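Local coordinates for protein tryptophanyl-tRNA synthetase (Mycoplasma pneumoniae, PDB 2YY5) that probably catalyses the ATP-dependent attachment of tryptophan to tRNA(Trp), as a homodimeric class I aminoacyl-tRNA synthetase, at residues D44-T49 with A140-L145; H89-Y94 with L335-F340; L133-L138 with K158-L163. The protein carries 1 engineered substitution. All blocks are in the same frame, centred on the assembly; numbering follows the deposited sequence.

Overall arrangement
Contacts 1 and 3 share helix 131-144 and border the pocket that holds the tryptophanyl-adenylate analogue; contact 2, where helix 87-98 meets the C-terminal helix, is farther off, its Met-92 side chain about 11 Å from the ligand. Contact 1 touches the ligand through Asp-142 and His-46. Its centre is about 9 Å from that of contact 3 and about 13 Å from that of contact 2, whereas contacts 2 and 3 are about 17 Å apart, centre to centre. The link between contacts 1 and 2 is polar: Asp-142 OD1 lies 2.7 Å from His-89 ND1, a probable hydrogen bond. Contacts 1 and 3 meet by packing, with Leu-138 CD1 3.6 Å from His-46 NE2. All three touch the second subunit.

Contact 1 (D44-T49 with A140-L145). With WSA (5'-O-[(L-tryptophylamino)sulfonyl]adenosine), chain J.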
# COMPACT_ATOMS: atom_id res chain seq x y z
N ASP B 44 7.89 -10.01 5.74
CA ASP B 44 8.34 -8.86 6.53
C ASP B 44 7.56 -7.57 6.30
O ASP B 44 7.76 -6.59 7.01
CB ASP B 44 9.83 -8.60 6.29
CG ASP B 44 10.17 -8.38 4.83
OD1 ASP B 44 11.23 -7.78 4.57
OD2 ASP B 44 9.39 -8.80 3.94
N LEU B 45 6.67 -7.55 5.31
CA LEU B 45 5.85 -6.37 5.05
C LEU B 45 4.64 -6.43 5.97
O LEU B 45 3.98 -5.42 6.22
CB LEU B 45 5.41 -6.33 3.58
CG LEU B 45 6.56 -6.12 2.57
CD1 LEU B 45 6.01 -6.13 1.17
CD2 LEU B 45 7.28 -4.81 2.85
N HIS B 46 4.36 -7.63 6.50
CA HIS B 46 3.26 -7.85 7.42
C HIS B 46 3.73 -7.60 8.84
O HIS B 46 2.94 -7.24 9.71
CB HIS B 46 2.74 -9.29 7.29
CG HIS B 46 1.91 -9.51 6.06
ND1 HIS B 46 0.58 -9.16 5.99
CD2 HIS B 46 2.24 -9.96 4.83
CE1 HIS B 46 0.12 -9.39 4.78
NE2 HIS B 46 1.11 -9.87 4.05
N SER B 47 5.02 -7.77 9.06
CA SER B 47 5.62 -7.57 10.38
C SER B 47 5.67 -6.11 10.79
O SER B 47 5.43 -5.77 11.95
CB SER B 47 7.03 -8.16 10.41
OG SER B 47 6.97 -9.55 10.17
N ILE B 48 5.97 -5.24 9.83
CA ILE B 48 6.05 -3.81 10.11
C ILE B 48 4.69 -3.11 10.15
O ILE B 48 4.62 -1.89 10.03
CB ILE B 48 6.94 -3.07 9.08
CG1 ILE B 48 6.32 -3.16 7.68
CG2 ILE B 48 8.34 -3.67 9.06
CD1 ILE B 48 6.99 -2.21 6.70
N THR B 49 3.61 -3.87 10.28
CA THR B 49 2.29 -3.25 10.36
C THR B 49 2.06 -2.78 11.80
O THR B 49 1.07 -2.12 12.09
CB THR B 49 1.14 -4.19 9.91
OG1 THR B 49 1.22 -5.45 10.60
CG2 THR B 49 1.21 -4.42 8.41
N ALA B 140 -3.90 -10.93 0.12
CA ALA B 140 -4.61 -11.29 -1.10
C ALA B 140 -3.67 -11.10 -2.29
O ALA B 140 -3.59 -11.94 -3.18
CB ALA B 140 -5.84 -10.40 -1.26
N GLY B 141 -2.94 -9.98 -2.28
CA GLY B 141 -2.01 -9.70 -3.35
C GLY B 141 -0.84 -10.65 -3.36
O GLY B 141 -0.41 -11.10 -4.43
N ASP B 142 -0.30 -10.97 -2.19
CA ASP B 142 0.83 -11.89 -2.11
C ASP B 142 0.43 -13.21 -2.76
O ASP B 142 1.24 -13.84 -3.44
CB ASP B 142 1.23 -12.17 -0.65
CG ASP B 142 1.63 -10.90 0.11
OD1 ASP B 142 2.34 -10.03 -0.44
OD2 ASP B 142 1.23 -10.80 1.30
N ILE B 143 -0.81 -13.62 -2.55
CA ILE B 143 -1.32 -14.86 -3.12
C ILE B 143 -1.44 -14.75 -4.64
O ILE B 143 -0.77 -15.47 -5.38
CB ILE B 143 -2.72 -15.21 -2.57
CG1 ILE B 143 -2.68 -15.30 -1.04
CG2 ILE B 143 -3.19 -16.52 -3.16
CD1 ILE B 143 -4.06 -15.33 -0.42
N LEU B 144 -2.30 -13.84 -5.08
CA LEU B 144 -2.56 -13.63 -6.50
C LEU B 144 -1.37 -13.31 -7.40
O LEU B 144 -1.47 -13.46 -8.62
CB LEU B 144 -3.65 -12.57 -6.66
CG LEU B 144 -5.11 -13.03 -6.52
CD1 LEU B 144 -5.18 -14.53 -6.31
CD2 LEU B 144 -5.77 -12.31 -5.38
N LEU B 145 -0.27 -12.86 -6.83
CA LEU B 145 0.91 -12.54 -7.62
C LEU B 145 1.51 -13.80 -8.25
O LEU B 145 2.12 -13.75 -9.31
CB LEU B 145 1.98 -11.88 -6.75
CG LEU B 145 2.33 -10.41 -7.00
CD1 LEU B 145 3.43 -10.00 -6.01
CD2 LEU B 145 2.78 -10.22 -8.45
CD2 WSA J . 0.62 -15.29 4.33
CE3 WSA J . 0.42 -16.67 4.44
CZ3 WSA J . 0.01 -17.39 3.33
CH2 WSA J . -0.21 -16.75 2.11
CZ2 WSA J . -0.01 -15.38 2.01
CE2 WSA J . 0.40 -14.65 3.12
N11 WSA J . 0.68 -13.36 3.30
CD1 WSA J . 1.07 -13.16 4.55
CG WSA J . 1.04 -14.32 5.22
CB WSA J . 1.43 -14.52 6.68
CA WSA J . 0.25 -15.02 7.51
NH3 WSA J . -0.88 -14.08 7.43
C WSA J . 0.69 -15.16 8.97
O WSA J . 0.80 -14.17 9.68
NS WSA J . 0.96 -16.39 9.41
S WSA J . 1.90 -16.32 10.73
O1S WSA J . 3.20 -15.64 10.41
O2S WSA J . 1.22 -15.55 11.82
O5' WSA J . 2.13 -17.68 11.13
C5' WSA J . 2.64 -18.59 10.15
C4' WSA J . 1.75 -19.82 9.91
O4' WSA J . 1.53 -20.51 11.15
C3' WSA J . 0.37 -19.48 9.35
O3' WSA J . -0.01 -20.47 8.38
C2' WSA J . -0.51 -19.60 10.59
O2' WSA J . -1.85 -19.92 10.20
C1' WSA J . 0.14 -20.84 11.21
N9 WSA J . -0.28 -20.97 12.63
C8 WSA J . -0.19 -20.01 13.54
N7 WSA J . -0.59 -20.48 14.72
C5 WSA J . -0.95 -21.75 14.55
C4 WSA J . -0.76 -22.06 13.21
N3 WSA J . -1.05 -23.30 12.79
C2 WSA J . -1.51 -24.22 13.62
N1 WSA J . -1.69 -23.95 14.90
C6 WSA J . -1.43 -22.73 15.40
N6 WSA J . -1.60 -22.47 16.70
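The tryptophan-binding end of the active site is crossed by a His-carboxylate hydrogen bond between His-46, on the short helical turn 44-47, and Asp-142, on helix 131-144. The two side chains approach from opposite directions. His-46 NE2 donates to Asp-142 OD2 over 2.9 Å, and the N-H points almost straight at the oxygen (169°). OD2 lies in the plane of the imidazole, while the carboxylate plane is turned 72° from it. The same oxygen receives the indole N-H of the bound tryptophanyl sulfamoyl adenosine: WSA N11 lies 3.3 Å from Asp-142 OD2. This is the recognition expected of a bacterial-type TrpRS in the class I family, and Asp-142 is a predicted tryptophan-binding residue. A carboxylate suits the place because one oxygen can accept from both ligand and histidine while the other, OD1, is bonded to His-89 ND1 and, weakly, to Gln-83 NE2, which should limit rotation of the carboxylate. With its CG anti to the carbonyl carbon (chi1 -59°), Asp-142 extends across the gap to the ligand.

Over one face of the His-46 ring lies the indole atom WSA CD1, 3.2 Å above the plane and displaced toward the rim, near NE2. A flat ring can thus line the pocket with its face and bond the aspartate in its own plane, which is consistent with positioning it for the indole N-H. The backbone of His-46 is tied down by Thr-49, whose OG1 donates to His-46 O over 2.6 Å. Tyr-94 of the second subunit bonds Leu-45 O through its hydroxyl, bringing the dimer partner up against this turn.

Contact 2 (H89-Y94 with L335-F340); sequences HSMMGY and LFYDGF
Two aromatic rings of the C-terminal helix 311-340 receive two consecutive methionines of helix 87-98: the Phe-336 ring takes the methyl of Met-92 over one face, and the Tyr-337 ring has Met-91 CG at its edge, near the plane. The first pair is a Met-aromatic contact with a CH-pi component. Met-92 CE stands 3.5 Å from the ring centroid and only 10° off the normal, so its hydrogens meet the pi cloud near the middle of the ring. The sulfur sits further to one side, with Met-92 SD 4.1 Å from the same centroid in an oblique position over the CD1-CE1 side.

Methionine suits this place because its thioether is flexible and polarisable. Met-92 does not start out aimed squarely at the other helix; bends at chi2 (58°) and chi3 carry its methyl across the gap and onto the phenyl face. The two side chains cross at about a right angle. The helices need not come close for this, and the nearest CA atoms, those of Met-92 and Phe-336, remain 8.6 Å apart.

Tyr-337 has a second role besides its packing, because its hydroxyl bonds the backbone carbonyl of Ser-84 in the second subunit. The dimer interface therefore runs alongside this helix pair, and Ser-90 OG bonds Ser-90 OG of that subunit. At the tyrosine edge, Met-91 CG lies 4.0 Å from Tyr-337 CE1, with the methionine sulfur and methyl bent round toward the phenolic oxygen.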
# COMPACT_ATOMS: atom_id res chain seq x y z
N HIS B 89 5.19 -6.82 -4.67
CA HIS B 89 4.27 -7.13 -3.59
C HIS B 89 3.51 -5.89 -3.14
O HIS B 89 2.29 -5.92 -3.04
CB HIS B 89 5.02 -7.79 -2.44
CG HIS B 89 5.24 -9.25 -2.66
ND1 HIS B 89 4.32 -10.21 -2.27
CD2 HIS B 89 6.22 -9.92 -3.31
CE1 HIS B 89 4.72 -11.40 -2.68
NE2 HIS B 89 5.87 -11.25 -3.32
N SER B 90 4.23 -4.80 -2.91
CA SER B 90 3.58 -3.56 -2.49
C SER B 90 2.61 -3.09 -3.56
O SER B 90 1.51 -2.62 -3.26
CB SER B 90 4.63 -2.47 -2.22
OG SER B 90 5.25 -2.05 -3.42
N MET B 91 3.00 -3.24 -4.82
CA MET B 91 2.15 -2.80 -5.91
C MET B 91 0.90 -3.63 -6.05
O MET B 91 -0.19 -3.08 -6.18
CB MET B 91 2.93 -2.79 -7.23
CG MET B 91 2.13 -2.26 -8.41
SD MET B 91 1.22 -0.73 -8.05
CE MET B 91 2.40 0.50 -8.50
N MET B 92 1.04 -4.94 -6.03
CA MET B 92 -0.12 -5.81 -6.16
C MET B 92 -1.02 -5.61 -4.94
O MET B 92 -2.24 -5.57 -5.06
CB MET B 92 0.31 -7.28 -6.29
CG MET B 92 -0.84 -8.27 -6.46
SD MET B 92 -1.92 -7.97 -7.90
CE MET B 92 -1.16 -9.03 -9.10
N GLY B 93 -0.39 -5.47 -3.77
CA GLY B 93 -1.14 -5.28 -2.54
C GLY B 93 -1.97 -4.02 -2.60
O GLY B 93 -3.07 -3.95 -2.04
N TYR B 94 -1.44 -3.03 -3.31
CA TYR B 94 -2.12 -1.75 -3.48
C TYR B 94 -3.34 -1.89 -4.38
O TYR B 94 -4.39 -1.30 -4.10
CB TYR B 94 -1.16 -0.70 -4.07
CG TYR B 94 -1.79 0.67 -4.24
CD1 TYR B 94 -2.42 1.03 -5.43
CD2 TYR B 94 -1.79 1.58 -3.19
CE1 TYR B 94 -3.05 2.26 -5.56
CE2 TYR B 94 -2.40 2.81 -3.31
CZ TYR B 94 -3.03 3.15 -4.49
OH TYR B 94 -3.66 4.37 -4.55
N LEU B 335 0.16 -8.43 -16.39
CA LEU B 335 -1.15 -8.75 -16.92
C LEU B 335 -2.22 -7.94 -16.20
O LEU B 335 -3.19 -7.50 -16.83
CB LEU B 335 -1.40 -10.26 -16.81
CG LEU B 335 -0.74 -11.14 -17.89
CD1 LEU B 335 0.31 -10.36 -18.69
CD2 LEU B 335 -0.09 -12.36 -17.22
N PHE B 336 -2.05 -7.72 -14.89
CA PHE B 336 -3.01 -6.92 -14.14
C PHE B 336 -2.95 -5.48 -14.63
O PHE B 336 -3.98 -4.81 -14.72
CB PHE B 336 -2.71 -6.95 -12.64
CG PHE B 336 -3.39 -8.07 -11.91
CD1 PHE B 336 -4.09 -7.82 -10.73
CD2 PHE B 336 -3.30 -9.38 -12.38
CE1 PHE B 336 -4.69 -8.87 -10.03
CE2 PHE B 336 -3.89 -10.43 -11.68
CZ PHE B 336 -4.59 -10.17 -10.50
N TYR B 337 -1.74 -5.02 -14.93
CA TYR B 337 -1.56 -3.66 -15.42
C TYR B 337 -2.38 -3.50 -16.68
O TYR B 337 -3.06 -2.49 -16.85
CB TYR B 337 -0.08 -3.37 -15.69
CG TYR B 337 0.57 -2.55 -14.60
CD1 TYR B 337 0.41 -2.89 -13.26
CD2 TYR B 337 1.35 -1.44 -14.91
CE1 TYR B 337 1.01 -2.14 -12.25
CE2 TYR B 337 1.95 -0.68 -13.90
CZ TYR B 337 1.77 -1.04 -12.57
OH TYR B 337 2.36 -0.31 -11.57
N ASP B 338 -2.34 -4.50 -17.56
CA ASP B 338 -3.11 -4.41 -18.79
C ASP B 338 -4.58 -4.27 -18.48
O ASP B 338 -5.24 -3.36 -18.99
CB ASP B 338 -2.91 -5.65 -19.65
CG ASP B 338 -1.76 -5.50 -20.62
OD1 ASP B 338 -0.62 -5.84 -20.24
OD2 ASP B 338 -2.00 -5.02 -21.75
N GLY B 339 -5.09 -5.16 -17.63
CA GLY B 339 -6.49 -5.13 -17.25
C GLY B 339 -6.93 -3.87 -16.53
O GLY B 339 -8.05 -3.40 -16.73
N PHE B 340 -6.05 -3.32 -15.69
CA PHE B 340 -6.35 -2.10 -14.95
C PHE B 340 -6.19 -0.83 -15.78
O PHE B 340 -6.83 0.19 -15.50
CB PHE B 340 -5.47 -2.03 -13.70
CG PHE B 340 -5.99 -2.81 -12.54
CD1 PHE B 340 -6.12 -4.19 -12.61
CD2 PHE B 340 -6.38 -2.16 -11.37
CE1 PHE B 340 -6.64 -4.92 -11.55
CE2 PHE B 340 -6.90 -2.87 -10.30
CZ PHE B 340 -7.03 -4.26 -10.39

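Contact 3 (L133-L138 with K158-L163); sequences LTYPAL and KQHLEL. With SO4 (sulfate ion), chain I.
Tyr-135 is the first residue of 133-138 to meet helix 158-175, its ring lying oblique to that of His-160 with the planes 72° apart and the centroids separated by 5.7 Å. The two helices, 131-144 and 158-175, belong to the class I catalytic domain and are connected in sequence through strand 150-152; their local axes cross at -63°, with 9.8 Å between them. Tyrosine suits this border because its flat ring can pack against Pro-136 CD and beside His-160. With chi1 77°, CG sits between backbone N and carbonyl carbon, and Pro-136 CD lies 3.3 Å above one face of the ring, toward its rim. Tyr-135 OH donates to sulfate O1 over 2.6 Å, an ion that probably comes from the crystallisation liquor.

Pro-136 comes next and carries much of the contact. Having no N-H, it cannot bond to the preceding turn, and the helix is kinked here. Its CB touches two partners, 3.7 Å from His-160 CD2 and 3.9 Å from Leu-163 CD1, in directions roughly at right angles. Leu-163 supplies a branched apolar end on the far helix, and Leu-105 of helix 102-106 packs against both it and the proline.

His-160 turns the edge of its ring toward the sulfate, whose sulfur lies in the ring plane, and its ND1 bonds Gln-157, a residue that also bonds the adenylate analogue through the same OE1. One water joins the two backbones, donating to Pro-136 O and to His-160 O, each 2.8 Å from the water oxygen.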
# COMPACT_ATOMS: atom_id res chain seq x y z
N LEU B 133 -5.38 -2.70 9.67
CA LEU B 133 -6.66 -2.80 8.97
C LEU B 133 -6.48 -3.32 7.55
O LEU B 133 -7.27 -4.13 7.06
CB LEU B 133 -7.30 -1.42 8.89
CG LEU B 133 -8.83 -1.25 8.87
CD1 LEU B 133 -9.14 0.12 8.31
CD2 LEU B 133 -9.50 -2.32 8.03
N THR B 134 -5.41 -2.87 6.90
CA THR B 134 -5.14 -3.21 5.51
C THR B 134 -4.34 -4.44 5.15
O THR B 134 -4.45 -4.90 4.01
CB THR B 134 -4.48 -2.02 4.79
OG1 THR B 134 -3.18 -1.79 5.36
CG2 THR B 134 -5.33 -0.76 4.92
N TYR B 135 -3.55 -4.98 6.07
CA TYR B 135 -2.73 -6.13 5.69
C TYR B 135 -3.48 -7.30 5.04
O TYR B 135 -2.89 -8.04 4.23
CB TYR B 135 -1.87 -6.61 6.87
CG TYR B 135 -2.55 -7.42 7.95
CD1 TYR B 135 -3.15 -6.81 9.04
CD2 TYR B 135 -2.56 -8.82 7.88
CE1 TYR B 135 -3.75 -7.56 10.06
CE2 TYR B 135 -3.15 -9.58 8.89
CZ TYR B 135 -3.75 -8.94 9.97
OH TYR B 135 -4.33 -9.69 10.96
N PRO B 136 -4.76 -7.51 5.36
CA PRO B 136 -5.38 -8.65 4.68
C PRO B 136 -5.53 -8.47 3.16
O PRO B 136 -5.81 -9.42 2.44
CB PRO B 136 -6.71 -8.84 5.41
CG PRO B 136 -6.91 -7.57 6.19
CD PRO B 136 -5.53 -7.14 6.57
N ALA B 137 -5.33 -7.25 2.68
CA ALA B 137 -5.41 -6.98 1.24
C ALA B 137 -4.02 -7.24 0.66
O ALA B 137 -3.87 -7.63 -0.50
CB ALA B 137 -5.84 -5.53 0.99
N LEU B 138 -3.00 -7.01 1.49
CA LEU B 138 -1.62 -7.25 1.08
C LEU B 138 -1.51 -8.75 0.88
O LEU B 138 -0.90 -9.22 -0.08
CB LEU B 138 -0.65 -6.85 2.20
CG LEU B 138 0.69 -6.21 1.80
CD1 LEU B 138 1.71 -6.52 2.88
CD2 LEU B 138 1.17 -6.72 0.44
N LYS B 158 -8.17 -18.76 7.56
CA LYS B 158 -9.31 -19.01 6.69
C LYS B 158 -10.03 -17.78 6.16
O LYS B 158 -10.31 -17.70 4.96
CB LYS B 158 -10.33 -19.92 7.38
CG LYS B 158 -11.62 -20.11 6.57
CD LYS B 158 -12.59 -21.09 7.21
CE LYS B 158 -12.19 -22.52 6.93
NZ LYS B 158 -10.77 -22.77 7.31
N GLN B 159 -10.36 -16.83 7.04
CA GLN B 159 -11.05 -15.62 6.61
C GLN B 159 -10.26 -14.90 5.52
O GLN B 159 -10.83 -14.38 4.57
CB GLN B 159 -11.25 -14.64 7.77
CG GLN B 159 -12.61 -14.67 8.44
CD GLN B 159 -12.97 -13.33 9.08
OE1 GLN B 159 -12.17 -12.75 9.82
NE2 GLN B 159 -14.17 -12.84 8.80
N HIS B 160 -8.94 -14.88 5.69
CA HIS B 160 -8.06 -14.22 4.74
C HIS B 160 -8.15 -14.87 3.37
O HIS B 160 -8.20 -14.18 2.35
CB HIS B 160 -6.63 -14.24 5.26
CG HIS B 160 -6.43 -13.37 6.47
ND1 HIS B 160 -5.47 -13.63 7.42
CD2 HIS B 160 -7.06 -12.24 6.85
CE1 HIS B 160 -5.53 -12.69 8.35
NE2 HIS B 160 -6.48 -11.84 8.03
N LEU B 161 -8.19 -16.20 3.33
CA LEU B 161 -8.30 -16.89 2.06
C LEU B 161 -9.65 -16.57 1.40
O LEU B 161 -9.74 -16.42 0.19
CB LEU B 161 -8.13 -18.40 2.24
CG LEU B 161 -6.75 -18.88 1.78
CD1 LEU B 161 -6.59 -18.56 0.31
CD2 LEU B 161 -5.64 -18.21 2.58
N GLU B 162 -10.69 -16.43 2.22
CA GLU B 162 -12.00 -16.10 1.70
C GLU B 162 -12.01 -14.68 1.13
O GLU B 162 -12.52 -14.46 0.03
CB GLU B 162 -13.05 -16.22 2.82
CG GLU B 162 -13.06 -17.59 3.49
CD GLU B 162 -14.06 -17.69 4.64
OE1 GLU B 162 -14.04 -16.81 5.54
OE2 GLU B 162 -14.85 -18.65 4.66
N LEU B 163 -11.43 -13.72 1.86
CA LEU B 163 -11.37 -12.32 1.40
C LEU B 163 -10.61 -12.28 0.08
O LEU B 163 -10.97 -11.54 -0.85
CB LEU B 163 -10.63 -11.44 2.42
CG LEU B 163 -10.94 -9.93 2.52
CD1 LEU B 163 -9.66 -9.18 2.93
CD2 LEU B 163 -11.46 -9.39 1.20
S SO4 I . -2.53 -12.77 10.89
O1 SO4 I . -3.91 -12.27 10.94
O2 SO4 I . -2.43 -13.83 9.87
O3 SO4 I . -1.62 -11.66 10.52
O4 SO4 I . -2.17 -13.30 12.22
O HOH W 1 -6.66 -12.00 3.11